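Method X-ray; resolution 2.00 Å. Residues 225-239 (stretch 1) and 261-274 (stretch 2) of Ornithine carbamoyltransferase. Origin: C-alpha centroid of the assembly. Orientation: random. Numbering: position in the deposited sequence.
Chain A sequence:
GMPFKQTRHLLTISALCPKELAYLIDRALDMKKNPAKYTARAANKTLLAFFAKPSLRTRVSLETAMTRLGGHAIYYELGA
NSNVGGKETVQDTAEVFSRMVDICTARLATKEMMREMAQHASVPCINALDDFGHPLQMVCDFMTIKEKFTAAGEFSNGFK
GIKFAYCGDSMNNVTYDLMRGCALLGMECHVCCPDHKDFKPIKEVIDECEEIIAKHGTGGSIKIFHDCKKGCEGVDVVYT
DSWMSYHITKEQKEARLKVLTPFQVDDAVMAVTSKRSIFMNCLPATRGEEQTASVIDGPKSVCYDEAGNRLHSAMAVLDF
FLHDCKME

Stretch 1 (225-239) FHDCKKGCEGVDVVY
Stretch 2, residues 261-274: TPFQVDDAVMAVTS

Stretch 1 leaves an extended Phe225, passes through His226 and Asp227, and enters a short helix at Cys228 (phi/psi -59/-36). A type II turn from Cys232 to Val235 follows, closed by Val235 N to Cys232 O at 3.0 Å, and Val237 to Tyr239 form a strand. Gly234 sits in this turn at 85/-6, a positive phi that favours glycine. Stretch 2 begins with a 3-10 segment at Thr261 and Pro262, runs through a loop to a helix starting at Asp267, and makes a type I turn from Met270 to Thr273.

The two stretches advance in the same order along the contact: CA-CA distances are 5.8 Å for Cys228-Phe263, 5.3 Å for Lys229-Val269, 4.9 Å for Glu233-Val272 and 4.5 Å for Gly234-Thr273. Where they come closest, backbone hydrogen bonds lock the register. Gly234 N donates to Val272 O (2.9 Å, 171°), and Ser274 N donates to Val235 O (2.9 Å, 173°). Glu233 CA adds a C-H contact to Val272 O at 3.4 Å.

Each helix has an aspartate N-cap, whose short carboxylate can reach a free amide of the first turn. Asp266 (chi1 p) accepts from Val269 N through OD2 at 3.0 Å; Asp227 (t) caps Lys230 N, though its OD2 is less surely placed.

Phe263 (chi1 -69°, chi2 -89°) brings its ring to the start of the first helix. His226 O lies at the ring edge, 3.4 Å from Phe263 CZ, while Cys228 CB packs 3.5 Å from Phe263 CD1. Small and apolar, Cys228 (t) fits this buried place; it is covalently bonded to a group elsewhere in the structure. A water bridges the stretches here, accepting from Cys228 N (3.2 Å) and donating to Pro262 O (2.7 Å).

Val269 (t) presents CG1 to Cys232 SG at 4.0 Å and to Cys228 SG at 4.1 Å, a compact branched side chain against two sulfurs. The aliphatic part of exposed Lys229 lies over the second helix, its CE 3.9 Å from Val269 CG2. Val272 (m) points toward stretch 1, with CG2 4.1 Å from Cys232 CB.

Val238 (t), projecting from the strand, packs its CG1 3.7 Å from Val265 CG2, its CB 3.8 Å from Met270 SD and its CG2 3.5 Å from Thr273 CG2. Thr273 (p) serves both chemistries: its methyl joins this apolar cluster while OG1 donates to Met270 O at 2.8 Å. Ser274 (chi1 p) points toward stretch 1, and its short hydroxyl OG donates to Asp236 OD2 at 3.0 Å; Asp236 (m) starts away from stretch 2 at CB, but its carboxylate end comes nearer and supplies the acceptor.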

# COMPACT_ATOMS: atom_id res chain seq x y z
N PHE A 225 34.35 22.60 15.42
CA PHE A 225 35.30 23.37 14.63
C PHE A 225 34.55 24.40 13.81
O PHE A 225 33.41 24.16 13.41
CB PHE A 225 36.09 22.44 13.70
CG PHE A 225 37.14 21.65 14.40
CD1 PHE A 225 36.80 20.52 15.13
CD2 PHE A 225 38.48 22.02 14.31
CE1 PHE A 225 37.79 19.74 15.76
CE2 PHE A 225 39.46 21.25 14.93
CZ PHE A 225 39.11 20.10 15.66
N HIS A 226 35.17 25.56 13.57
CA HIS A 226 34.59 26.56 12.67
C HIS A 226 35.39 26.76 11.37
O HIS A 226 35.30 27.80 10.73
CB HIS A 226 34.26 27.86 13.43
CG HIS A 226 33.19 27.68 14.47
ND1 HIS A 226 33.28 28.21 15.74
CD2 HIS A 226 32.02 26.99 14.43
CE1 HIS A 226 32.20 27.87 16.42
NE2 HIS A 226 31.43 27.13 15.65
N ASP A 227 36.16 25.72 11.02
CA ASP A 227 36.97 25.62 9.80
C ASP A 227 36.94 24.13 9.45
O ASP A 227 37.48 23.32 10.22
CB ASP A 227 38.41 26.08 10.10
CG ASP A 227 39.24 26.35 8.82
OD1 ASP A 227 39.21 27.49 8.30
OD2 ASP A 227 39.95 25.43 8.34
N CYS A 228 36.21 23.77 8.41
CA CYS A 228 36.03 22.38 8.03
C CYS A 228 37.34 21.64 7.72
O CYS A 228 37.47 20.45 8.02
CB CYS A 228 35.07 22.34 6.84
SG CYS A 228 34.47 20.69 6.40
N LYS A 229 38.31 22.34 7.12
CA LYS A 229 39.62 21.72 6.81
C LYS A 229 40.39 21.35 8.06
O LYS A 229 40.99 20.26 8.18
CB LYS A 229 40.47 22.64 5.93
CG LYS A 229 40.35 22.25 4.47
CD LYS A 229 40.83 23.31 3.49
CE LYS A 229 39.71 23.50 2.45
NZ LYS A 229 39.91 24.64 1.53
N LYS A 230 40.35 22.28 9.02
CA LYS A 230 40.99 22.07 10.30
C LYS A 230 40.23 20.96 10.98
O LYS A 230 40.82 20.11 11.62
CB LYS A 230 40.99 23.36 11.15
CG LYS A 230 41.65 24.55 10.47
CD LYS A 230 42.78 25.14 11.30
CE LYS A 230 43.65 26.12 10.48
NZ LYS A 230 44.77 25.46 9.71
N GLY A 231 38.90 20.98 10.82
CA GLY A 231 38.06 19.98 11.47
C GLY A 231 38.19 18.60 10.89
O GLY A 231 38.06 17.60 11.61
N CYS A 232 38.46 18.55 9.58
CA CYS A 232 38.56 17.29 8.84
C CYS A 232 39.99 16.71 8.76
O CYS A 232 40.20 15.62 8.22
CB CYS A 232 37.97 17.43 7.43
SG CYS A 232 36.19 17.65 7.40
N GLU A 233 40.97 17.44 9.28
CA GLU A 233 42.36 17.01 9.17
C GLU A 233 42.49 15.73 9.94
O GLU A 233 42.19 15.69 11.15
CB GLU A 233 43.28 18.02 9.81
CG GLU A 233 44.35 18.56 8.92
CD GLU A 233 45.14 19.62 9.65
OE1 GLU A 233 44.59 20.73 9.87
OE2 GLU A 233 46.30 19.32 10.03
N GLY A 234 42.91 14.68 9.24
CA GLY A 234 43.12 13.38 9.85
C GLY A 234 41.89 12.48 9.96
O GLY A 234 42.00 11.32 10.38
N VAL A 235 40.71 12.97 9.61
CA VAL A 235 39.48 12.24 9.95
C VAL A 235 39.27 11.04 9.02
O VAL A 235 39.84 10.99 7.93
CB VAL A 235 38.21 13.16 10.03
CG1 VAL A 235 38.39 14.29 11.07
CG2 VAL A 235 37.86 13.73 8.68
N ASP A 236 38.50 10.05 9.46
CA ASP A 236 38.31 8.82 8.69
C ASP A 236 36.98 8.78 7.94
O ASP A 236 36.77 7.96 7.05
CB ASP A 236 38.42 7.60 9.60
CG ASP A 236 39.73 7.54 10.35
OD1 ASP A 236 39.70 7.65 11.59
OD2 ASP A 236 40.77 7.39 9.69
N VAL A 237 36.05 9.66 8.33
CA VAL A 237 34.72 9.74 7.73
C VAL A 237 34.43 11.22 7.61
O VAL A 237 34.62 11.95 8.59
CB VAL A 237 33.58 9.14 8.59
CG1 VAL A 237 32.20 9.26 7.84
CG2 VAL A 237 33.90 7.68 8.95
N VAL A 238 33.99 11.64 6.43
CA VAL A 238 33.46 12.98 6.26
C VAL A 238 32.01 12.93 5.79
O VAL A 238 31.70 12.41 4.72
CB VAL A 238 34.28 13.79 5.26
CG1 VAL A 238 33.67 15.23 5.11
CG2 VAL A 238 35.75 13.85 5.67
N TYR A 239 31.12 13.52 6.58
CA TYR A 239 29.73 13.29 6.34
C TYR A 239 29.16 14.67 6.18
O TYR A 239 29.55 15.58 6.91
CB TYR A 239 29.17 12.55 7.56
CG TYR A 239 27.76 11.99 7.49
CD1 TYR A 239 26.66 12.81 7.26
CD2 TYR A 239 27.53 10.68 7.74
CE1 TYR A 239 25.37 12.31 7.25
CE2 TYR A 239 26.28 10.17 7.77
CZ TYR A 239 25.20 10.99 7.48
OH TYR A 239 23.95 10.46 7.50
N THR A 261 28.95 28.23 2.43
CA THR A 261 29.89 27.90 1.35
C THR A 261 31.30 27.47 1.78
O THR A 261 31.87 26.58 1.13
CB THR A 261 30.01 29.05 0.32
OG1 THR A 261 28.75 29.21 -0.33
CG2 THR A 261 31.06 28.73 -0.74
N PRO A 262 31.89 28.12 2.82
CA PRO A 262 33.16 27.62 3.36
C PRO A 262 33.09 26.18 3.95
O PRO A 262 34.14 25.63 4.34
CB PRO A 262 33.53 28.65 4.45
CG PRO A 262 32.72 29.82 4.17
CD PRO A 262 31.48 29.38 3.49
N PHE A 263 31.89 25.59 4.01
CA PHE A 263 31.73 24.25 4.57
C PHE A 263 31.31 23.23 3.59
O PHE A 263 30.89 22.13 3.97
CB PHE A 263 30.83 24.26 5.80
CG PHE A 263 31.50 24.93 6.95
CD1 PHE A 263 32.29 24.21 7.83
CD2 PHE A 263 31.45 26.31 7.07
CE1 PHE A 263 32.95 24.84 8.87
CE2 PHE A 263 32.12 26.96 8.11
CZ PHE A 263 32.88 26.23 8.99
N GLN A 264 31.46 23.57 2.32
CA GLN A 264 31.22 22.63 1.22
C GLN A 264 32.29 21.57 1.28
O GLN A 264 33.47 21.90 1.38
CB GLN A 264 31.37 23.38 -0.10
CG GLN A 264 31.25 22.47 -1.32
CD GLN A 264 31.08 23.27 -2.55
OE1 GLN A 264 32.03 23.84 -3.06
NE2 GLN A 264 29.86 23.38 -3.02
N VAL A 265 31.91 20.30 1.22
CA VAL A 265 32.96 19.27 1.15
C VAL A 265 33.50 19.17 -0.29
O VAL A 265 32.86 18.61 -1.16
CB VAL A 265 32.53 17.88 1.76
CG1 VAL A 265 33.67 16.94 1.69
CG2 VAL A 265 32.06 18.00 3.22
N ASP A 266 34.68 19.75 -0.53
CA ASP A 266 35.36 19.68 -1.84
C ASP A 266 36.64 18.80 -1.83
O ASP A 266 36.90 18.08 -0.85
CB ASP A 266 35.64 21.12 -2.39
CG ASP A 266 36.56 21.95 -1.47
OD1 ASP A 266 36.69 23.13 -1.71
OD2 ASP A 266 37.18 21.44 -0.51
N ASP A 267 37.42 18.87 -2.90
CA ASP A 267 38.61 18.02 -3.04
C ASP A 267 39.67 18.42 -2.00
O ASP A 267 40.38 17.56 -1.47
CB ASP A 267 39.21 18.15 -4.46
CG ASP A 267 38.42 17.40 -5.56
OD1 ASP A 267 37.53 16.57 -5.29
OD2 ASP A 267 38.73 17.62 -6.75
N ALA A 268 39.78 19.73 -1.70
CA ALA A 268 40.77 20.20 -0.72
C ALA A 268 40.39 19.78 0.68
O ALA A 268 41.25 19.55 1.54
CB ALA A 268 40.89 21.73 -0.76
N VAL A 269 39.09 19.70 0.93
CA VAL A 269 38.60 19.19 2.21
C VAL A 269 38.98 17.70 2.32
O VAL A 269 39.59 17.30 3.31
CB VAL A 269 37.06 19.47 2.44
CG1 VAL A 269 36.51 18.63 3.57
CG2 VAL A 269 36.80 20.94 2.77
N MET A 270 38.63 16.89 1.32
CA MET A 270 38.92 15.45 1.35
C MET A 270 40.43 15.12 1.35
O MET A 270 40.86 14.12 1.96
CB MET A 270 38.20 14.70 0.22
CG MET A 270 36.67 14.76 0.31
SD MET A 270 35.99 14.01 1.84
CE MET A 270 36.16 12.22 1.40
N ALA A 271 41.22 15.98 0.69
CA ALA A 271 42.69 15.89 0.70
C ALA A 271 43.35 16.02 2.06
O ALA A 271 44.52 15.69 2.21
CB ALA A 271 43.32 16.88 -0.32
N VAL A 272 42.61 16.50 3.08
CA VAL A 272 43.24 16.60 4.39
C VAL A 272 42.90 15.44 5.31
O VAL A 272 43.42 15.32 6.41
CB VAL A 272 42.94 17.94 5.10
CG1 VAL A 272 43.44 19.11 4.26
CG2 VAL A 272 41.45 18.09 5.38
N THR A 273 42.01 14.55 4.84
CA THR A 273 41.57 13.42 5.67
C THR A 273 42.55 12.24 5.61
O THR A 273 43.57 12.29 4.91
CB THR A 273 40.16 13.01 5.31
OG1 THR A 273 40.15 12.37 4.03
CG2 THR A 273 39.25 14.22 5.29
N SER A 274 42.26 11.18 6.34
CA SER A 274 43.12 10.00 6.32
C SER A 274 43.14 9.35 4.94
O SER A 274 42.25 9.61 4.12
CB SER A 274 42.66 9.00 7.39
OG SER A 274 41.62 8.17 6.90
O HOH W 1 35.77 26.22 6.46